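Local coordinates for protease VP4 (Blotched snakehead virus, PDB 2GEF), which is a birnavirus serine protease that uses a serine/lysine catalytic dyad, probably to cleave the viral polyprotein of which it is itself a part, at residues A[172-175]-A[176-180]; A[135-138]-A[139-143]. All coordinates share one frame; numbering follows the deposited sequence.

Interaction 1 (A[172-175]-A[176-180]); sequences LKAR and AAHKI
The imidazole of H178 lies back along its own helix over A174, one turn earlier. The CB of A174 sits beneath the ring as a CH-pi contact, 4.0 Å from the ring centroid and 22° off its normal, with CE1 the nearest ring atom at 3.8 Å. The carbonyl oxygen of A174 lies over the same face, nearer the rim, 3.2 Å from CG of H178. With CG beside the backbone N (chi1 -65°) the ring leans over the preceding turn. At its edge, NE2 of H178 hydrogen-bonds to the carboxylate of D194, which helps fix the ring's rotation.

The same carbonyl of A174 accepts the backbone N of H178 at 2.8 Å in a nearly straight bond. One residue on, the backbone N of K179 reaches R175 O at 3.1 Å; the side chain of K179, extended beyond CG, has its end leading away from 172-175. Nearer the start, the backbone N of A176 bonds to K173 O at 3.0 Å, an i to i+3 spacing within the helix.

The side chain of K173, the catalytic lysine, leaves the helix away from 176-180 and touches S136, the nucleophile; its NZ has a weak hydrogen bond to T156 OG1. Residues 172-180 make up most of helix 170-178 and the residues that follow it. The buried side of this helix rests on strands: L172 and K173 touch V36 of strand 31-38, A176 packs on S45 and L47 of strand 43-52, and L172 and R175 touch Y14 of strand 14-15.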
ATOM      1  N   LEU A 172       4.473   9.576   8.876  1.00  8.36           N
ATOM      2  CA  LEU A 172       4.980   8.282   9.187  1.00  7.74           C
ATOM      3  C   LEU A 172       4.916   7.298   7.972  1.00  7.56           C
ATOM      4  O   LEU A 172       5.804   6.414   7.838  1.00  5.47           O
ATOM      5  CB  LEU A 172       4.115   7.703  10.349  1.00 10.03           C
ATOM      6  CG  LEU A 172       4.397   6.304  10.904  1.00  4.63           C
ATOM      7  CD1 LEU A 172       5.686   6.346  11.544  1.00  2.00           C
ATOM      8  CD2 LEU A 172       3.264   6.002  11.988  1.00  3.48           C
ATOM      9  N   LYS A 173       3.820   7.406   7.204  1.00  5.90           N
ATOM     10  CA  LYS A 173       3.706   6.726   5.902  1.00  4.73           C
ATOM     11  C   LYS A 173       4.825   7.015   4.967  1.00  6.37           C
ATOM     12  O   LYS A 173       5.350   6.012   4.456  1.00  7.44           O
ATOM     13  CB  LYS A 173       2.327   6.850   5.224  1.00  2.00           C
ATOM     14  CG  LYS A 173       1.362   6.059   5.847  1.00  2.00           C
ATOM     15  CD  LYS A 173      -0.053   6.548   5.338  1.00 10.80           C
ATOM     16  CE  LYS A 173      -1.073   6.053   6.277  1.00 10.79           C
ATOM     17  NZ  LYS A 173      -1.799   4.958   5.712  1.00 16.11           N
ATOM     18  N   ALA A 174       5.299   8.293   4.848  1.00  6.52           N
ATOM     19  CA  ALA A 174       6.361   8.690   3.920  1.00  7.35           C
ATOM     20  C   ALA A 174       7.660   8.006   4.330  1.00 11.52           C
ATOM     21  O   ALA A 174       8.454   7.555   3.458  1.00 12.35           O
ATOM     22  CB  ALA A 174       6.593  10.219   3.992  1.00  8.77           C
ATOM     23  N   ARG A 175       7.895   7.875   5.646  1.00  9.60           N
ATOM     24  CA  ARG A 175       9.058   7.136   6.079  1.00 10.45           C
ATOM     25  C   ARG A 175       9.210   5.791   5.357  1.00  8.40           C
ATOM     26  O   ARG A 175      10.241   5.431   5.002  1.00 11.73           O
ATOM     27  CB  ARG A 175       9.007   6.880   7.593  1.00 10.35           C
ATOM     28  CG  ARG A 175       8.926   8.069   8.414  1.00 16.06           C
ATOM     29  CD  ARG A 175      10.240   8.800   8.341  1.00 23.44           C
ATOM     30  NE  ARG A 175      10.295   9.788   9.399  1.00 25.77           N
ATOM     31  CZ  ARG A 175      11.411  10.264   9.941  1.00 26.56           C
ATOM     32  NH1 ARG A 175      12.654   9.842   9.521  1.00 21.71           N
ATOM     33  NH2 ARG A 175      11.258  11.172  10.913  1.00 29.32           N
ATOM     34  N   ALA A 176       8.144   5.055   5.144  1.00 10.39           N
ATOM     35  CA  ALA A 176       8.144   3.694   4.666  1.00  8.67           C
ATOM     36  C   ALA A 176       8.502   3.745   3.200  1.00  9.19           C
ATOM     37  O   ALA A 176       9.216   2.898   2.653  1.00 11.03           O
ATOM     38  CB  ALA A 176       6.714   3.097   4.901  1.00  6.27           C
ATOM     39  N   ALA A 177       8.035   4.764   2.543  1.00  9.33           N
ATOM     40  CA  ALA A 177       8.326   4.901   1.147  1.00  8.61           C
ATOM     41  C   ALA A 177       9.776   5.343   0.959  1.00  8.08           C
ATOM     42  O   ALA A 177      10.423   4.827   0.089  1.00  7.93           O
ATOM     43  CB  ALA A 177       7.368   5.963   0.527  1.00  7.82           C
ATOM     44  N   HIS A 178      10.255   6.341   1.722  1.00  7.36           N
ATOM     45  CA  HIS A 178      11.578   7.024   1.518  1.00  8.09           C
ATOM     46  C   HIS A 178      12.715   6.014   1.890  1.00  9.15           C
ATOM     47  O   HIS A 178      13.771   5.982   1.257  1.00  7.41           O
ATOM     48  CB  HIS A 178      11.619   8.307   2.372  1.00  8.37           C
ATOM     49  CG  HIS A 178      10.622   9.344   1.953  1.00  7.06           C
ATOM     50  ND1 HIS A 178      10.594  10.608   2.540  1.00 12.95           N
ATOM     51  CD2 HIS A 178       9.642   9.343   0.971  1.00  3.91           C
ATOM     52  CE1 HIS A 178       9.624  11.335   1.973  1.00 10.57           C
ATOM     53  NE2 HIS A 178       9.050  10.608   0.990  1.00  8.93           N
ATOM     54  N   LYS A 179      12.403   5.105   2.827  1.00  9.46           N
ATOM     55  CA  LYS A 179      13.315   4.132   3.248  1.00 10.33           C
ATOM     56  C   LYS A 179      13.843   3.329   2.088  1.00 11.28           C
ATOM     57  O   LYS A 179      15.003   2.848   2.063  1.00 11.49           O
ATOM     58  CB  LYS A 179      12.710   3.257   4.354  1.00 11.49           C
ATOM     59  CG  LYS A 179      13.791   2.229   4.910  1.00 10.18           C
ATOM     60  CD  LYS A 179      13.146   1.136   5.855  1.00 12.46           C
ATOM     61  CE  LYS A 179      14.192   0.097   6.502  1.00 18.81           C
ATOM     62  NZ  LYS A 179      13.658  -1.079   7.463  1.00 17.27           N
ATOM     63  N   ILE A 180      12.998   3.113   1.105  1.00 10.59           N
ATOM     64  CA  ILE A 180      13.575   2.518  -0.046  1.00  9.45           C
ATOM     65  C   ILE A 180      13.709   3.422  -1.242  1.00 10.21           C
ATOM     66  O   ILE A 180      13.759   2.925  -2.281  1.00  7.58           O
ATOM     67  CB  ILE A 180      12.923   1.173  -0.367  1.00 11.28           C
ATOM     68  CG1 ILE A 180      11.444   1.326  -0.751  1.00  9.53           C
ATOM     69  CG2 ILE A 180      13.127   0.169   0.799  1.00  6.48           C
ATOM     70  CD1 ILE A 180      11.020   0.058  -1.428  1.00 11.57           C
TER

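Interaction 2 (A[135-138]-A[139-143]); sequences QSSS and IALAL
S137 and L141 meet across the first turn of helix 138-146. A type I beta turn, Q135 to S138, leads into that helix and holds the nucleophile S136 at its second position, just ahead of the helix.

I139 comes first along 139-143. Its side chain leaves the backbone away from 135-138 and touches Y155 of strand 154-160 and A203 of helix 200-209. A140 brings its CB to 3.3 Å from the carbonyl oxygen of S137, and the same methyl touches A31 and F33 of strand 31-38.

L141 turns back toward the start of the helix. Its backbone N gives a nearly straight hydrogen bond of 2.9 Å to S137 O, the first i to i+4 link between the turn and the helix. Its CG stands 3.3 Å from that same oxygen, and the CD1 methyl lies 3.7 Å from S137 OG, an apolar branch beside a hydroxyl. F96 touches both side chains, that of S137 and that of L141.

A142 repeats the i to i+4 bond: its backbone N reaches S138 O at 3.2 Å. Its methyl lies near that oxygen and against L200 of helix 200-209. L143 extends the helix through its backbone N to I139 O and packs on A204.

Behind these bonds the turn is closed by S138, whose OG stands beside its own backbone N (chi1 -60°). Both atoms donate to the carbonyl oxygen of Q135: S138 N at 3.1 Å, and S138 OG at 2.5 Å in the carbonyl plane, on a lone pair.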
ATOM      1  N   GLN A 135      -8.791   1.665   4.722  1.00 10.69           N
ATOM      2  CA  GLN A 135      -8.970   1.733   3.250  1.00  9.47           C
ATOM      3  C   GLN A 135      -8.007   2.623   2.522  1.00  8.42           C
ATOM      4  O   GLN A 135      -8.272   2.893   1.359  1.00 10.15           O
ATOM      5  CB  GLN A 135     -10.461   2.178   2.821  1.00 10.60           C
ATOM      6  CG  GLN A 135     -11.455   1.102   3.180  1.00 11.52           C
ATOM      7  CD  GLN A 135     -12.875   1.337   2.766  1.00 13.31           C
ATOM      8  OE1 GLN A 135     -13.180   2.062   1.828  1.00  7.17           O
ATOM      9  NE2 GLN A 135     -13.786   0.752   3.561  1.00 14.24           N
ATOM     10  N   SER A 136      -6.970   3.125   3.178  1.00  8.02           N
ATOM     11  CA  SER A 136      -5.940   3.957   2.570  1.00 11.19           C
ATOM     12  C   SER A 136      -5.161   3.245   1.467  1.00  8.98           C
ATOM     13  O   SER A 136      -4.329   3.888   0.859  1.00 10.07           O
ATOM     14  CB  SER A 136      -4.869   4.474   3.593  1.00  9.65           C
ATOM     15  OG  SER A 136      -4.181   3.385   4.260  1.00  9.40           O
ATOM     16  N   SER A 137      -5.380   1.931   1.304  1.00  8.51           N
ATOM     17  CA  SER A 137      -4.796   1.106   0.252  1.00  7.88           C
ATOM     18  C   SER A 137      -5.535   1.216  -1.042  1.00  7.72           C
ATOM     19  O   SER A 137      -5.134   0.617  -2.035  1.00  8.82           O
ATOM     20  CB  SER A 137      -4.826  -0.371   0.650  1.00  8.43           C
ATOM     21  OG  SER A 137      -6.146  -0.866   0.870  1.00  7.02           O
ATOM     22  N   SER A 138      -6.635   1.963  -1.054  1.00  6.40           N
ATOM     23  CA  SER A 138      -7.567   1.922  -2.158  1.00  6.49           C
ATOM     24  C   SER A 138      -6.957   2.354  -3.448  1.00  5.87           C
ATOM     25  O   SER A 138      -7.342   1.809  -4.459  1.00  5.02           O
ATOM     26  CB  SER A 138      -8.896   2.707  -1.854  1.00  7.17           C
ATOM     27  OG  SER A 138      -9.526   2.117  -0.695  1.00  5.54           O
ATOM     28  N   ILE A 139      -6.111   3.384  -3.442  1.00  5.65           N
ATOM     29  CA  ILE A 139      -5.434   3.772  -4.605  1.00  6.76           C
ATOM     30  C   ILE A 139      -4.534   2.633  -5.136  1.00  9.00           C
ATOM     31  O   ILE A 139      -4.635   2.327  -6.297  1.00  6.94           O
ATOM     32  CB  ILE A 139      -4.620   4.892  -4.364  1.00  8.08           C
ATOM     33  CG1 ILE A 139      -5.508   6.188  -4.024  1.00 11.48           C
ATOM     34  CG2 ILE A 139      -3.825   5.216  -5.632  1.00 10.16           C
ATOM     35  CD1 ILE A 139      -4.515   7.435  -3.789  1.00 14.86           C
ATOM     36  N   ALA A 140      -3.672   2.014  -4.284  1.00  9.69           N
ATOM     37  CA  ALA A 140      -2.876   0.810  -4.672  1.00 10.60           C
ATOM     38  C   ALA A 140      -3.725  -0.357  -5.274  1.00 10.75           C
ATOM     39  O   ALA A 140      -3.443  -1.007  -6.308  1.00 11.89           O
ATOM     40  CB  ALA A 140      -2.086   0.328  -3.358  1.00  9.35           C
ATOM     41  N   LEU A 141      -4.751  -0.730  -4.547  1.00  9.22           N
ATOM     42  CA  LEU A 141      -5.760  -1.676  -5.163  1.00  7.92           C
ATOM     43  C   LEU A 141      -6.155  -1.479  -6.553  1.00  4.56           C
ATOM     44  O   LEU A 141      -6.144  -2.387  -7.367  1.00  3.90           O
ATOM     45  CB  LEU A 141      -7.064  -1.679  -4.324  1.00  7.63           C
ATOM     46  CG  LEU A 141      -6.749  -2.185  -2.908  1.00  6.90           C
ATOM     47  CD1 LEU A 141      -7.967  -2.389  -1.916  1.00  9.20           C
ATOM     48  CD2 LEU A 141      -5.735  -3.280  -2.844  1.00  5.80           C
ATOM     49  N   ALA A 142      -6.686  -0.317  -6.779  1.00  6.05           N
ATOM     50  CA  ALA A 142      -7.001   0.235  -8.123  1.00  9.01           C
ATOM     51  C   ALA A 142      -5.912   0.133  -9.166  1.00  7.89           C
ATOM     52  O   ALA A 142      -6.123  -0.329 -10.264  1.00  6.56           O
ATOM     53  CB  ALA A 142      -7.369   1.706  -8.044  1.00  9.18           C
ATOM     54  N   LEU A 143      -4.806   0.778  -8.896  1.00  9.12           N
ATOM     55  CA  LEU A 143      -3.694   0.711  -9.885  1.00  8.77           C
ATOM     56  C   LEU A 143      -3.326  -0.800 -10.082  1.00 11.34           C
ATOM     57  O   LEU A 143      -3.048  -1.229 -11.225  1.00 12.12           O
ATOM     58  CB  LEU A 143      -2.516   1.539  -9.341  1.00  7.66           C
ATOM     59  CG  LEU A 143      -3.063   2.960  -9.153  1.00  7.61           C
ATOM     60  CD1 LEU A 143      -1.898   3.837  -8.789  1.00 17.91           C
ATOM     61  CD2 LEU A 143      -3.355   3.438 -10.467  1.00  5.28           C
TER

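In the fold
Interaction 2 comes first along the chain, at the start of helix 138-146; interaction 1 follows on helix 170-178, after strands 154-160 and 163-165. Their centres are about 17 Å apart, yet they meet at the catalytic dyad, where K173 NZ of interaction 1 is in contact with S136 OG of interaction 2 at 3.2 Å. The nucleophile comes from the turn just before one helix and the lysine from within the other. Strand 31-38 packs against both, and T156 of strand 154-160 lies beside both dyad residues. This proximity is consistent with K173 acting as general base toward S136.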